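Local coordinates for post-proline cleaving enzyme (Rickettsia typhi, PDB 4HVT), which probably acts as a serine endopeptidase that cleaves oligopeptides on the carboxyl side of proline, at residues Val83-Met88 and Pro110-Leu115; Trp97-Val102 and Trp161-Lys166; Asp265-Asp270 and Gly486-Ile491; Trp310-His315 and Thr338-Leu343. All blocks are in the same frame, centred on the assembly; numbering follows the deposited sequence. Where two conformers were deposited one is given.

Overall arrangement
Interactions 1, 2 and 4 lie in the N-terminal beta-propeller, while interaction 3 joins the propeller to the C-terminal alpha/beta-hydrolase region. Interactions 1 and 2 have centres about 9 Å apart and share strand 96-101: interaction 1 reaches across it within one four-stranded antiparallel sheet, and interaction 2 ties it to the next sheet, through strand 155-162. Their segments alternate along the chain. Interaction 3 lies beyond the chain's centre from both, centres about 35 and 36 Å away. Along the chain interaction 4 falls between the two segments of interaction 3, with centres about 23 Å apart. Interactions 1, 2 and 4 are thus packing inside the propeller, whereas interaction 3 links it to the region where the active site probably lies.

Interaction 1: Val83-Met88 and Pro110-Leu115; sequences VYNFWM and PNWEVL. With EDO (1,2-ethanediol), chain C.
Asn85 lies over one face of the Trp112 indole, the two side chains crossing at about a right angle. Asn85 CB makes the touch, 3.6 Å from Trp112 CZ3, and the amide plane is inclined 36° to the ring. With CG anti to the backbone N (chi1 165°), the Asn85 amide is set above the rim of the six-membered ring. At the indole edge, near its plane, Val83 O lies 3.6 Å from Trp112 CZ3, and Pro110 CB lies against the opposite face, toward the rim. Tyr84 and Leu115 meet separately, also at about a right angle, with Leu115 CD1 3.7 Å from Tyr84 CE2. Two polar atoms turn to strand 96-101: Asn85 OD1 bonds to Arg98, Tyr84 OH to Arg99. Asn85 ND2 bonds instead to Tyr75 O and to a 1,2-ethanediol, probably from the crystallisation liquor, beside Trp87. The diol O2 accepts from Asn85 ND2 (3.1 Å, 159°) and donates to Phe86 O (2.8 Å), while Met88 N reaches O1 at 3.2 Å. Strands 82-87 and 113-117 both pair with strand 96-101, so these side chains meet across an intervening strand, as in the four-stranded antiparallel blade of a beta-propeller.

Interaction 2: Trp97-Val102 and Trp161-Lys166; sequences WRRTLV and WDLEKK
Flanking Leu163, which rests against Arg99, Asp162 OD1 accepts the backbone N of Lys165 at 3.0 Å. The bond is nearly straight (167°), uses the anti lone pair of the carboxylate and makes an Asx motif just where strand 155-162 ends. The other oxygen, Asp162 OD2, has a salt bridge to Arg143. Within the turn that follows, Leu163 faces strand 96-101. Its CD1 stands 3.9 Å above the plane of the Arg99 guanidinium, over the centre, and its CD2 comes 3.6 Å from Arg99 NH1. The arginine arrives from the opposite direction with its chain extended from CG to NE, presenting a flat face to the two methyls. Its NE forms a salt bridge with Glu113, whose second carboxylate oxygen pairs with Lys166 NZ, so one glutamate links both sides of the contact. Further down the strand the two indoles form an edge-to-face pair. The rim of Trp97 points at the face of Trp161: Trp97 CZ3 is 3.6 Å from Trp161 CZ3, the six-membered rings have centroids 5.1 Å apart, and their planes stand at 68°. Trp161 CG is anti to the backbone N (chi1 -179°), which carries its ring out toward Trp97. Leu115 and Ile116 of strand 113-117 pack against both indoles, and Tyr131 and Tyr144 add aromatic neighbours to Trp97. Neighbouring propeller sheets are thus joined here without a direct hydrogen bond between the two segments: aromatic and aliphatic packing fills the join, and the charges at its margin are paired through Glu113.

Interaction 3: Asp265-Asp270 and Gly486-Ile491; sequences DFYNYD and GGFQVI
Aromatic packing comes first: Phe266 and Phe488 cross at about a right angle, their rings oblique to one another, centroids 5.3 Å apart and planes at 54°. Phe266 CE2 approaches Phe488 CD1 to 3.6 Å, and Phe488 CE1 lies over one face of the Phe266 ring, offset toward the rim. Phe488 CG is anti to its carbonyl carbon (chi1 -60°), which turns the ring toward Phe266. Trp607 meets both phenyl rings. A polar atom touches the same ring: Tyr267 OH comes obliquely to within 3.4 Å of Phe488 CD1 and lies 3.5 Å from Phe488 CA. Its hydrogen bond, however, is to Glu610 OE1, while Glu610 OE2 bonds to Phe488 N, so one carboxylate holds both partners. Hydrogen bonds inside each loop fix these groups. Asp265 OD1 accepts three: from Asn268 N at 2.8 Å, nearly along its C-O direction, from Tyr267 N on the anti side but well out of the carboxylate plane, and from Asn268 ND2 on the syn side. Asp265 OD2 also accepts from Asn268 ND2, at 3.1 Å. Facing this Asx turn is a type I' beta turn from Gly487 to Val490, closed by Val490 N bonding to Gly487 O at 3.0 Å, with Phe488 at its first corner. Phe488 also lies near, without touching, the probable catalytic triad of Ser566, His682 and Asp649. The propeller thus meets the hydrolase region through aromatic surfaces; no hydrogen bond joins the segments directly, and Glu610 bridges them through Tyr267 OH and Phe488 N.

Interaction 4: Trp310-His315 and Thr338-Leu343; sequences WKFKSH and TSLKIL
Between Leu340 and Lys313 lies the Phe312 ring, with CD1 of the leucine over one face and Lys313 CG over the centre of the opposite face, 4.1 Å above its plane. The closest approach is Leu340 CD2 to Phe312 CE2, 3.6 Å. The neighbouring Trp310 indole has Phe312 CB on one face, offset toward the rim and 3.8 Å above it. Leu340 CD1 approaches that indole obliquely, at 3.7 Å from both Trp310 CZ3 and Trp310 CH2. One methyl of the leucine, CD1, therefore touches Trp310 while also lying over the Phe312 face; CD2 packs on Phe312, which CB also nears. Its CG is anti to the backbone N (chi1 180°), which directs the fork straight at the two rings coming from the opposite direction. Two conformers were deposited for Leu340 and chi2 is 134°, away from a staggered value, so the exact methyl positions are somewhat doubtful. Behind the rings a type II' turn from Phe312 to His315 closes a short hairpin: Phe312 N bonds to His315 O at 2.8 Å, and His315 N to Phe312 O at 2.9 Å. Lys313 N, in the turn, bonds to Glu334. On the other side, Ser339 OG is tied to Asp329 and to the backbone of His326, and Leu340 also packs on Val323 and Ile317. With no hydrogen bond between the two segments, the hairpin 310-317 is held against the lead-in to propeller strand 341-344 by apolar contact centred on one leucine.

Interaction 1: Val83-Met88 and Pro110-Leu115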
# COMPACT_ATOMS: atom_id res chain seq x y z
N VAL A 83 20.50 13.41 1.06
CA VAL A 83 19.43 12.60 0.56
C VAL A 83 19.66 11.19 1.01
O VAL A 83 20.76 10.64 0.86
CB VAL A 83 19.39 12.57 -1.00
CG1 VAL A 83 18.29 11.66 -1.47
CG2 VAL A 83 19.23 14.00 -1.50
N TYR A 84 18.62 10.65 1.62
CA TYR A 84 18.55 9.26 2.11
C TYR A 84 17.82 8.38 1.10
O TYR A 84 16.83 8.77 0.52
CB TYR A 84 17.89 9.21 3.49
CG TYR A 84 18.70 9.86 4.56
CD1 TYR A 84 18.80 11.23 4.65
CD2 TYR A 84 19.44 9.07 5.49
CE1 TYR A 84 19.60 11.83 5.61
CE2 TYR A 84 20.26 9.67 6.44
CZ TYR A 84 20.34 11.05 6.50
OH TYR A 84 21.16 11.67 7.44
N ASN A 85 18.32 7.15 0.91
CA ASN A 85 17.83 6.25 -0.12
C ASN A 85 17.92 4.83 0.41
O ASN A 85 18.83 4.51 1.20
CB ASN A 85 18.68 6.43 -1.41
CG ASN A 85 18.52 5.33 -2.43
OD1 ASN A 85 19.40 4.52 -2.62
ND2 ASN A 85 17.38 5.32 -3.10
N PHE A 86 16.99 3.99 -0.04
CA PHE A 86 17.07 2.58 0.23
C PHE A 86 17.23 1.85 -1.09
O PHE A 86 16.38 1.99 -1.98
CB PHE A 86 15.84 2.04 0.97
CG PHE A 86 16.07 0.66 1.51
CD1 PHE A 86 16.90 0.49 2.60
CD2 PHE A 86 15.54 -0.42 0.88
CE1 PHE A 86 17.21 -0.77 3.06
CE2 PHE A 86 15.82 -1.70 1.34
CZ PHE A 86 16.65 -1.88 2.43
N TRP A 87 18.32 1.09 -1.20
CA TRP A 87 18.79 0.45 -2.48
C TRP A 87 18.91 -1.07 -2.37
O TRP A 87 19.58 -1.59 -1.47
CB TRP A 87 20.16 1.01 -2.87
CG TRP A 87 20.71 0.41 -4.13
CD1 TRP A 87 21.58 -0.64 -4.22
CD2 TRP A 87 20.39 0.77 -5.49
NE1 TRP A 87 21.84 -0.93 -5.53
CE2 TRP A 87 21.10 -0.10 -6.33
CE3 TRP A 87 19.59 1.77 -6.08
CZ2 TRP A 87 21.08 0.01 -7.75
CZ3 TRP A 87 19.56 1.88 -7.48
CH2 TRP A 87 20.28 0.98 -8.28
N MET A 88 18.27 -1.76 -3.31
CA MET A 88 18.43 -3.19 -3.47
C MET A 88 18.97 -3.52 -4.87
O MET A 88 18.58 -2.90 -5.85
CB MET A 88 17.09 -3.94 -3.32
CG MET A 88 16.52 -3.88 -1.92
SD MET A 88 14.80 -4.48 -1.88
CE MET A 88 14.04 -2.96 -2.34
N PRO A 110 26.10 9.15 -7.83
CA PRO A 110 26.53 9.79 -6.60
C PRO A 110 27.42 8.87 -5.76
O PRO A 110 27.29 7.66 -5.86
CB PRO A 110 25.18 10.06 -5.87
CG PRO A 110 24.18 10.18 -6.98
CD PRO A 110 24.64 9.11 -7.93
N ASN A 111 28.26 9.46 -4.91
CA ASN A 111 29.08 8.74 -3.92
C ASN A 111 28.18 8.54 -2.69
O ASN A 111 27.96 9.48 -1.90
CB ASN A 111 30.32 9.55 -3.51
N TRP A 112 27.66 7.34 -2.56
CA TRP A 112 26.72 7.04 -1.46
C TRP A 112 27.52 6.57 -0.23
O TRP A 112 28.55 5.92 -0.37
CB TRP A 112 25.69 5.98 -1.86
CG TRP A 112 24.70 6.39 -2.91
CD1 TRP A 112 24.79 6.13 -4.27
CD2 TRP A 112 23.51 7.13 -2.74
NE1 TRP A 112 23.72 6.62 -4.91
CE2 TRP A 112 22.91 7.26 -4.01
CE3 TRP A 112 22.86 7.69 -1.62
CZ2 TRP A 112 21.70 7.91 -4.20
CZ3 TRP A 112 21.65 8.37 -1.83
CH2 TRP A 112 21.11 8.49 -3.13
N GLU A 113 27.11 7.01 0.94
CA GLU A 113 27.64 6.54 2.22
C GLU A 113 26.65 5.46 2.70
O GLU A 113 25.47 5.77 2.94
CB GLU A 113 27.69 7.71 3.19
CG GLU A 113 28.03 7.27 4.59
CD GLU A 113 28.31 8.41 5.54
OE1 GLU A 113 27.69 9.51 5.42
OE2 GLU A 113 29.17 8.15 6.42
N VAL A 114 27.12 4.22 2.87
CA VAL A 114 26.22 3.14 3.33
C VAL A 114 26.08 3.29 4.84
O VAL A 114 27.08 3.48 5.56
CB VAL A 114 26.75 1.73 3.01
CG1 VAL A 114 25.89 0.64 3.67
CG2 VAL A 114 26.80 1.47 1.51
N LEU A 115 24.85 3.25 5.32
CA LEU A 115 24.58 3.41 6.75
C LEU A 115 24.26 2.07 7.41
O LEU A 115 24.83 1.76 8.44
CB LEU A 115 23.42 4.37 6.95
CG LEU A 115 23.59 5.77 6.37
CD1 LEU A 115 22.33 6.59 6.49
CD2 LEU A 115 24.82 6.45 6.99
C1 EDO C . 16.18 0.81 -6.10
O1 EDO C . 16.15 -0.15 -5.01
C2 EDO C . 15.67 2.16 -5.57
O2 EDO C . 16.59 2.80 -4.67

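Interaction 2: Trp97-Val102 and Trp161-Lys166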
# COMPACT_ATOMS: atom_id res chain seq x y z
N TRP A 97 20.52 0.87 3.36
CA TRP A 97 20.10 2.22 3.70
C TRP A 97 21.33 3.13 3.66
O TRP A 97 22.37 2.84 4.25
CB TRP A 97 19.43 2.23 5.06
CG TRP A 97 18.90 3.57 5.53
CD1 TRP A 97 18.00 4.37 4.89
CD2 TRP A 97 19.16 4.20 6.80
NE1 TRP A 97 17.75 5.51 5.65
CE2 TRP A 97 18.41 5.40 6.84
CE3 TRP A 97 19.97 3.85 7.91
CZ2 TRP A 97 18.47 6.28 7.93
CZ3 TRP A 97 20.02 4.71 8.98
CH2 TRP A 97 19.25 5.90 9.00
N ARG A 98 21.22 4.18 2.84
CA ARG A 98 22.39 4.97 2.44
C ARG A 98 22.04 6.45 2.19
O ARG A 98 20.85 6.84 2.17
CB ARG A 98 23.08 4.33 1.24
CG ARG A 98 22.23 4.28 0.02
CD ARG A 98 22.90 3.53 -1.14
NE ARG A 98 22.13 3.85 -2.30
CZ ARG A 98 22.49 3.59 -3.56
NH1 ARG A 98 23.62 2.95 -3.82
NH2 ARG A 98 21.68 3.95 -4.54
N ARG A 99 23.08 7.27 2.18
CA ARG A 99 22.88 8.70 1.99
C ARG A 99 23.99 9.37 1.18
O ARG A 99 25.13 8.88 1.09
CB ARG A 99 22.72 9.42 3.33
CG ARG A 99 23.98 9.48 4.14
CD ARG A 99 23.79 10.26 5.42
NE ARG A 99 25.06 10.53 6.05
CZ ARG A 99 25.21 11.44 7.00
NH1 ARG A 99 24.16 12.10 7.43
NH2 ARG A 99 26.40 11.68 7.50
N THR A 100 23.63 10.52 0.62
CA THR A 100 24.60 11.35 -0.09
C THR A 100 24.25 12.82 0.05
O THR A 100 23.06 13.21 0.17
CB THR A 100 24.69 10.95 -1.58
OG1 THR A 100 25.94 11.39 -2.15
CG2 THR A 100 23.59 11.54 -2.38
N LEU A 101 25.26 13.67 0.03
CA LEU A 101 25.02 15.10 0.04
C LEU A 101 24.07 15.50 -1.12
O LEU A 101 24.17 14.97 -2.22
CB LEU A 101 26.36 15.83 -0.11
CG LEU A 101 27.30 15.67 1.12
CD1 LEU A 101 28.71 16.11 0.82
CD2 LEU A 101 26.72 16.51 2.25
N VAL A 102 23.17 16.44 -0.85
CA VAL A 102 22.19 16.86 -1.79
C VAL A 102 22.93 17.34 -3.06
O VAL A 102 22.47 17.08 -4.17
CB VAL A 102 21.26 18.00 -1.25
CG1 VAL A 102 20.38 18.53 -2.37
CG2 VAL A 102 20.34 17.52 -0.15
N TRP A 161 19.68 3.27 16.71
CA TRP A 161 20.86 3.32 15.89
C TRP A 161 21.43 4.74 15.91
O TRP A 161 20.68 5.70 16.01
CB TRP A 161 20.49 2.87 14.46
CG TRP A 161 21.65 2.84 13.48
CD1 TRP A 161 22.41 1.76 13.16
CD2 TRP A 161 22.03 3.89 12.59
NE1 TRP A 161 23.32 2.10 12.17
CE2 TRP A 161 23.09 3.39 11.79
CE3 TRP A 161 21.61 5.19 12.40
CZ2 TRP A 161 23.74 4.17 10.81
CZ3 TRP A 161 22.27 6.00 11.45
CH2 TRP A 161 23.30 5.46 10.65
N ASP A 162 22.75 4.86 15.88
CA ASP A 162 23.40 6.16 15.99
C ASP A 162 24.25 6.54 14.75
O ASP A 162 25.15 5.82 14.34
CB ASP A 162 24.25 6.22 17.22
CG ASP A 162 24.76 7.64 17.50
OD1 ASP A 162 25.78 8.00 16.89
OD2 ASP A 162 24.14 8.40 18.31
N LEU A 163 23.96 7.70 14.20
CA LEU A 163 24.59 8.18 12.93
C LEU A 163 26.07 8.52 13.06
O LEU A 163 26.85 8.27 12.11
CB LEU A 163 23.82 9.40 12.39
CG LEU A 163 24.30 10.07 11.10
CD1 LEU A 163 24.24 9.05 9.98
CD2 LEU A 163 23.42 11.27 10.81
N GLU A 164 26.46 9.06 14.22
CA GLU A 164 27.89 9.37 14.46
C GLU A 164 28.70 8.08 14.52
O GLU A 164 29.75 7.98 13.90
CB GLU A 164 28.05 10.20 15.73
CG GLU A 164 29.47 10.65 16.04
CD GLU A 164 29.50 11.50 17.30
OE1 GLU A 164 28.99 12.65 17.29
OE2 GLU A 164 30.02 11.00 18.32
N LYS A 165 28.18 7.09 15.25
CA LYS A 165 28.81 5.77 15.34
C LYS A 165 28.60 4.87 14.10
O LYS A 165 29.34 3.90 13.91
CB LYS A 165 28.26 5.04 16.58
N LYS A 166 27.59 5.19 13.27
CA LYS A 166 27.13 4.31 12.16
C LYS A 166 26.92 2.88 12.63
O LYS A 166 27.33 1.90 11.99
CB LYS A 166 28.07 4.39 10.96
CG LYS A 166 27.78 5.61 10.09
CD LYS A 166 28.98 6.00 9.24
CE LYS A 166 29.22 5.05 8.09
NZ LYS A 166 30.22 5.67 7.14

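Interaction 3: Asp265-Asp270 and Gly486-Ile491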
# COMPACT_ATOMS: atom_id res chain seq x y z
N ASP A 265 -13.59 0.25 13.80
CA ASP A 265 -14.19 -0.67 12.80
C ASP A 265 -13.69 -0.49 11.37
O ASP A 265 -14.39 -0.84 10.39
CB ASP A 265 -15.71 -0.53 12.87
CG ASP A 265 -16.20 0.80 12.30
OD1 ASP A 265 -15.39 1.62 11.87
OD2 ASP A 265 -17.45 1.00 12.24
N PHE A 266 -12.44 -0.04 11.27
CA PHE A 266 -11.72 0.23 10.04
C PHE A 266 -11.92 1.70 9.58
O PHE A 266 -10.93 2.34 9.20
CB PHE A 266 -12.02 -0.75 8.91
CG PHE A 266 -10.89 -0.83 7.93
CD1 PHE A 266 -9.83 -1.67 8.17
CD2 PHE A 266 -10.90 -0.02 6.81
CE1 PHE A 266 -8.76 -1.70 7.28
CE2 PHE A 266 -9.82 -0.05 5.90
CZ PHE A 266 -8.79 -0.92 6.14
N TYR A 267 -13.16 2.20 9.61
CA TYR A 267 -13.50 3.56 9.10
C TYR A 267 -13.81 4.57 10.18
O TYR A 267 -13.66 5.78 9.95
CB TYR A 267 -14.68 3.49 8.11
CG TYR A 267 -14.30 2.71 6.87
CD1 TYR A 267 -13.44 3.23 5.93
CD2 TYR A 267 -14.75 1.39 6.70
CE1 TYR A 267 -13.04 2.48 4.82
CE2 TYR A 267 -14.36 0.63 5.60
CZ TYR A 267 -13.50 1.19 4.66
OH TYR A 267 -13.09 0.41 3.57
N ASN A 268 -14.18 4.12 11.38
CA ASN A 268 -14.47 5.03 12.50
C ASN A 268 -13.47 4.89 13.63
O ASN A 268 -12.94 3.82 13.85
CB ASN A 268 -15.89 4.75 13.06
CG ASN A 268 -16.97 5.06 12.03
OD1 ASN A 268 -17.31 6.23 11.79
ND2 ASN A 268 -17.51 4.03 11.45
N TYR A 269 -13.21 6.01 14.32
CA TYR A 269 -12.16 6.10 15.24
C TYR A 269 -12.58 6.82 16.51
O TYR A 269 -13.49 7.66 16.47
CB TYR A 269 -11.03 6.95 14.62
CG TYR A 269 -10.37 6.42 13.40
CD1 TYR A 269 -10.99 6.52 12.14
CD2 TYR A 269 -9.08 5.91 13.47
CE1 TYR A 269 -10.32 6.09 11.00
CE2 TYR A 269 -8.44 5.46 12.35
CZ TYR A 269 -9.05 5.57 11.12
OH TYR A 269 -8.39 5.12 9.99
N ASP A 270 -11.86 6.52 17.61
CA ASP A 270 -11.73 7.37 18.78
C ASP A 270 -10.32 7.92 18.76
O ASP A 270 -9.39 7.16 18.81
CB ASP A 270 -11.87 6.61 20.09
CG ASP A 270 -13.22 6.02 20.29
OD1 ASP A 270 -14.22 6.59 19.80
OD2 ASP A 270 -13.25 5.02 21.03
N GLY A 486 -10.24 -2.04 -6.52
CA GLY A 486 -11.65 -1.87 -6.20
C GLY A 486 -12.09 -2.17 -4.77
O GLY A 486 -13.01 -2.97 -4.50
N GLY A 487 -11.46 -1.51 -3.83
CA GLY A 487 -11.84 -1.65 -2.42
C GLY A 487 -11.20 -0.56 -1.58
O GLY A 487 -10.24 0.05 -1.98
N PHE A 488 -11.76 -0.38 -0.38
CA PHE A 488 -11.11 0.36 0.70
C PHE A 488 -10.87 1.81 0.36
O PHE A 488 -10.05 2.45 1.02
CB PHE A 488 -9.84 -0.37 1.20
CG PHE A 488 -10.12 -1.76 1.75
CD1 PHE A 488 -10.69 -1.94 2.98
CD2 PHE A 488 -9.89 -2.90 0.98
CE1 PHE A 488 -10.93 -3.18 3.49
CE2 PHE A 488 -10.17 -4.13 1.47
CZ PHE A 488 -10.68 -4.28 2.75
N GLN A 489 -11.61 2.35 -0.61
CA GLN A 489 -11.43 3.76 -1.03
C GLN A 489 -10.02 3.99 -1.54
O GLN A 489 -9.50 5.14 -1.59
CB GLN A 489 -11.82 4.75 0.10
CG GLN A 489 -12.30 6.08 -0.44
CD GLN A 489 -12.71 7.10 0.59
OE1 GLN A 489 -13.24 6.72 1.63
NE2 GLN A 489 -12.47 8.41 0.31
N VAL A 490 -9.36 2.93 -2.00
CA VAL A 490 -8.02 3.07 -2.57
C VAL A 490 -8.07 3.70 -3.97
O VAL A 490 -8.80 3.23 -4.86
CB VAL A 490 -7.30 1.74 -2.65
CG1 VAL A 490 -6.08 1.85 -3.58
CG2 VAL A 490 -7.01 1.22 -1.24
N ILE A 491 -7.28 4.75 -4.19
CA ILE A 491 -7.18 5.37 -5.52
C ILE A 491 -6.15 4.61 -6.32
O ILE A 491 -4.98 4.60 -5.94
CB ILE A 491 -6.72 6.86 -5.42
CG1 ILE A 491 -7.74 7.67 -4.58
CG2 ILE A 491 -6.53 7.44 -6.81
CD1 ILE A 491 -7.27 9.07 -4.20

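Interaction 4: Trp310-His315 and Thr338-Leu343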
# COMPACT_ATOMS: atom_id res chain seq x y z
N TRP A 310 -20.54 16.65 6.91
CA TRP A 310 -20.52 17.17 8.28
C TRP A 310 -21.42 18.41 8.37
O TRP A 310 -21.08 19.43 7.78
CB TRP A 310 -19.09 17.55 8.62
CG TRP A 310 -18.84 17.97 10.02
CD1 TRP A 310 -19.73 17.97 11.08
CD2 TRP A 310 -17.61 18.45 10.54
NE1 TRP A 310 -19.09 18.43 12.22
CE2 TRP A 310 -17.79 18.71 11.92
CE3 TRP A 310 -16.37 18.69 9.99
CZ2 TRP A 310 -16.74 19.19 12.73
CZ3 TRP A 310 -15.34 19.15 10.76
CH2 TRP A 310 -15.50 19.36 12.13
N LYS A 311 -22.56 18.32 9.11
CA LYS A 311 -23.40 19.50 9.39
C LYS A 311 -22.69 20.25 10.49
O LYS A 311 -22.68 19.81 11.61
CB LYS A 311 -24.81 19.11 9.88
N PHE A 312 -21.98 21.32 10.13
CA PHE A 312 -21.11 22.04 11.07
C PHE A 312 -21.64 23.47 11.15
O PHE A 312 -21.53 24.21 10.18
CB PHE A 312 -19.61 21.98 10.64
CG PHE A 312 -18.70 22.78 11.53
CD1 PHE A 312 -18.38 22.33 12.81
CD2 PHE A 312 -18.22 24.03 11.12
CE1 PHE A 312 -17.56 23.08 13.63
CE2 PHE A 312 -17.41 24.79 11.94
CZ PHE A 312 -17.08 24.31 13.22
N LYS A 313 -22.26 23.83 12.27
CA LYS A 313 -22.91 25.14 12.45
C LYS A 313 -23.88 25.39 11.28
O LYS A 313 -24.80 24.58 11.08
CB LYS A 313 -21.84 26.23 12.62
CG LYS A 313 -20.92 25.95 13.81
CD LYS A 313 -20.25 27.21 14.35
CE LYS A 313 -18.87 26.92 14.92
NZ LYS A 313 -18.54 27.83 16.05
N SER A 314 -23.66 26.42 10.47
CA SER A 314 -24.57 26.75 9.37
C SER A 314 -24.39 25.87 8.11
O SER A 314 -25.33 25.74 7.29
CB SER A 314 -24.40 28.23 8.96
N HIS A 315 -23.23 25.23 8.00
CA HIS A 315 -22.73 24.65 6.75
C HIS A 315 -22.95 23.14 6.70
O HIS A 315 -22.90 22.48 7.72
CB HIS A 315 -21.25 24.97 6.62
CG HIS A 315 -20.95 26.43 6.75
ND1 HIS A 315 -20.66 27.03 7.96
CD2 HIS A 315 -20.94 27.42 5.83
CE1 HIS A 315 -20.48 28.32 7.79
NE2 HIS A 315 -20.64 28.59 6.50
N THR A 338 -13.79 27.94 16.72
CA THR A 338 -13.76 29.17 15.99
C THR A 338 -12.81 29.19 14.79
O THR A 338 -12.98 30.02 13.91
CB THR A 338 -13.37 30.32 16.94
OG1 THR A 338 -12.03 30.12 17.38
CG2 THR A 338 -14.30 30.38 18.17
N SER A 339 -11.83 28.29 14.72
CA SER A 339 -10.80 28.36 13.68
C SER A 339 -11.06 27.51 12.44
O SER A 339 -10.19 27.47 11.53
CB SER A 339 -9.41 27.96 14.24
OG SER A 339 -9.39 26.61 14.58
N LEU A 340 -12.16 26.79 12.36
CA LEU A 340 -12.28 25.81 11.30
C LEU A 340 -12.47 26.50 9.95
O LEU A 340 -13.28 27.43 9.83
CB LEU A 340 -13.38 24.81 11.59
CG LEU A 340 -13.54 23.77 10.49
CD1 LEU A 340 -13.64 22.39 11.16
CD2 LEU A 340 -14.73 24.09 9.60
N LYS A 341 -11.69 26.06 8.94
CA LYS A 341 -11.76 26.60 7.60
C LYS A 341 -11.84 25.44 6.63
O LYS A 341 -11.26 24.42 6.88
CB LYS A 341 -10.54 27.42 7.31
CG LYS A 341 -10.39 28.62 8.24
CD LYS A 341 -11.40 29.65 7.85
CE LYS A 341 -11.21 30.97 8.55
NZ LYS A 341 -12.27 31.84 8.00
N ILE A 342 -12.50 25.64 5.50
CA ILE A 342 -12.56 24.62 4.47
C ILE A 342 -11.53 24.93 3.38
O ILE A 342 -11.53 26.02 2.79
CB ILE A 342 -13.95 24.57 3.82
CG1 ILE A 342 -14.98 24.18 4.88
CG2 ILE A 342 -13.96 23.64 2.66
CD1 ILE A 342 -16.36 24.65 4.55
N LEU A 343 -10.64 24.01 3.16
CA LEU A 343 -9.54 24.21 2.18
C LEU A 343 -9.74 23.53 0.85
O LEU A 343 -9.07 23.91 -0.13
CB LEU A 343 -8.23 23.79 2.75
CG LEU A 343 -7.89 24.71 3.96
CD1 LEU A 343 -6.51 24.37 4.40
CD2 LEU A 343 -8.04 26.18 3.64